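UDP-N-acetylglucosamine 4,6-dehydratase (Vibrio fischeri, PDB 3PVZ) binds NAD and probably acts as a lyase of the polysaccharide synthase family, dehydrating UDP-N-acetylglucosamine. Local coordinates at residues 351-356 and 379-384. Numbering follows the deposited sequence.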
# COMPACT_ATOMS: atom_id res chain seq x y z
N GLN A 351 0.55 -27.06 -19.74
CA GLN A 351 1.71 -27.18 -18.86
C GLN A 351 2.90 -26.42 -19.42
O GLN A 351 3.56 -25.64 -18.71
CB GLN A 351 2.06 -28.66 -18.62
CG GLN A 351 3.22 -28.95 -17.68
CD GLN A 351 3.08 -28.37 -16.29
OE1 GLN A 351 1.98 -28.10 -15.81
NE2 GLN A 351 4.22 -28.20 -15.62
N GLU A 352 3.13 -26.61 -20.71
CA GLU A 352 4.27 -25.99 -21.38
C GLU A 352 4.30 -24.48 -21.33
O GLU A 352 5.37 -23.91 -21.24
CB GLU A 352 4.32 -26.42 -22.83
CG GLU A 352 4.85 -27.79 -22.97
CD GLU A 352 4.85 -28.25 -24.40
OE1 GLU A 352 3.97 -27.79 -25.16
OE2 GLU A 352 5.73 -29.08 -24.74
N LEU A 353 3.14 -23.83 -21.44
CA LEU A 353 3.10 -22.36 -21.42
C LEU A 353 3.31 -21.85 -20.00
O LEU A 353 3.87 -20.78 -19.81
CB LEU A 353 1.78 -21.82 -21.97
CG LEU A 353 1.42 -22.02 -23.44
CD1 LEU A 353 0.33 -21.02 -23.85
CD2 LEU A 353 2.63 -21.96 -24.40
N LEU A 354 2.82 -22.58 -19.01
CA LEU A 354 3.10 -22.22 -17.61
C LEU A 354 4.60 -22.35 -17.31
O LEU A 354 5.20 -21.47 -16.69
CB LEU A 354 2.28 -23.02 -16.59
CG LEU A 354 0.75 -22.92 -16.73
CD1 LEU A 354 0.01 -23.52 -15.52
CD2 LEU A 354 0.31 -21.48 -17.01
N GLU A 355 5.19 -23.43 -17.78
CA GLU A 355 6.62 -23.61 -17.57
C GLU A 355 7.42 -22.53 -18.27
O GLU A 355 8.34 -21.99 -17.66
CB GLU A 355 7.08 -24.99 -18.01
CG GLU A 355 6.82 -26.05 -16.90
CD GLU A 355 6.77 -27.48 -17.46
OE1 GLU A 355 6.99 -27.66 -18.69
OE2 GLU A 355 6.52 -28.42 -16.65
N LEU A 356 7.04 -22.20 -19.52
CA LEU A 356 7.68 -21.13 -20.29
C LEU A 356 7.70 -19.83 -19.51
O LEU A 356 8.75 -19.19 -19.38
CB LEU A 356 6.94 -20.91 -21.62
CG LEU A 356 7.47 -19.88 -22.61
CD1 LEU A 356 8.83 -20.26 -23.12
CD2 LEU A 356 6.54 -19.72 -23.80
N PHE A 379 3.78 -12.09 -22.96
CA PHE A 379 2.33 -12.06 -22.83
C PHE A 379 1.62 -12.41 -24.15
O PHE A 379 0.56 -13.00 -24.12
CB PHE A 379 1.82 -10.70 -22.32
CG PHE A 379 1.88 -10.52 -20.82
CD1 PHE A 379 2.94 -11.02 -20.06
CD2 PHE A 379 0.91 -9.81 -20.16
CE1 PHE A 379 3.00 -10.81 -18.70
CE2 PHE A 379 0.97 -9.61 -18.80
CZ PHE A 379 2.02 -10.11 -18.07
N PHE A 380 2.18 -12.03 -25.30
CA PHE A 380 1.56 -12.42 -26.57
C PHE A 380 1.59 -13.94 -26.79
O PHE A 380 0.65 -14.52 -27.33
CB PHE A 380 2.19 -11.70 -27.77
CG PHE A 380 1.89 -10.22 -27.85
CD1 PHE A 380 0.84 -9.64 -27.13
CD2 PHE A 380 2.67 -9.39 -28.66
CE1 PHE A 380 0.59 -8.26 -27.23
CE2 PHE A 380 2.42 -8.01 -28.76
CZ PHE A 380 1.36 -7.46 -28.04
N ILE A 381 2.67 -14.59 -26.35
CA ILE A 381 2.75 -16.06 -26.46
C ILE A 381 1.77 -16.70 -25.49
O ILE A 381 1.06 -17.64 -25.85
CB ILE A 381 4.20 -16.57 -26.27
CG1 ILE A 381 5.02 -16.26 -27.54
CG2 ILE A 381 4.20 -18.05 -25.95
CD1 ILE A 381 6.55 -16.40 -27.42
N MSE A 382 1.68 -16.16 -24.28
CA MSE A 382 0.75 -16.69 -23.30
C MSE A 382 -0.72 -16.55 -23.74
O MSE A 382 -1.50 -17.47 -23.54
CB MSE A 382 0.97 -16.00 -21.94
CG MSE A 382 2.36 -16.16 -21.34
SE MSE A 382 2.85 -18.00 -21.14
CE MSE A 382 1.71 -18.36 -19.61
N ILE A 383 -1.08 -15.41 -24.33
CA ILE A 383 -2.46 -15.09 -24.71
C ILE A 383 -2.51 -14.58 -26.17
O ILE A 383 -2.55 -13.38 -26.39
CB ILE A 383 -3.05 -13.96 -23.83
CG1 ILE A 383 -2.79 -14.19 -22.35
CG2 ILE A 383 -4.55 -13.82 -24.07
CD1 ILE A 383 -3.15 -12.98 -21.55
N PRO A 384 -2.51 -15.48 -27.16
CA PRO A 384 -2.37 -15.06 -28.58
C PRO A 384 -3.33 -13.97 -29.08
O PRO A 384 -2.92 -13.10 -29.85
CB PRO A 384 -2.60 -16.37 -29.35
CG PRO A 384 -2.09 -17.44 -28.37
CD PRO A 384 -2.54 -16.95 -27.01
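The C-terminal helical hairpin, in which helix 351-367 is followed by helix 372-382, closes here: Leu353, Leu354 and Leu356 near the start of the first helix pack against Ile381 and Met382 at the end of the second. Met382, modelled as selenomethionine, turns its end toward the first helix and contributes the most buried surface between the two segments. Its chain bends at both chi2 (-56°) and chi3 (-74°), which lays the SE-CE end against the backbone of Leu353; SE and CE each lie 3.2 Å from Leu353 O. The selenium also lies 4.1 Å from Leu353 CB, and CE meets Leu354 CD2 at 4.3 Å. Leu353 answers from the other helix, its CD1 lying 4.0 Å from both Ile381 O and Met382 O, where the second helix ends. Beside this, Leu356 and Ile381 cross at about a right angle and touch through single methyls, Leu356 CD2 to Ile381 CG2 at 3.6 Å. Both Met382 and Leu354 are buried: Met382 also packs on Phe357 of the first helix, and Leu354 on Arg188 of helix 174-189, which joins the hairpin to the Rossmann-type domain. No hydrogen bond or salt bridge joins the two segments, so their pairing rests on van der Waals contact, with the SE-CE end of the selenomethionine lying close against the carbonyl oxygen of Leu353 and the Ile381 side lying toward solvent.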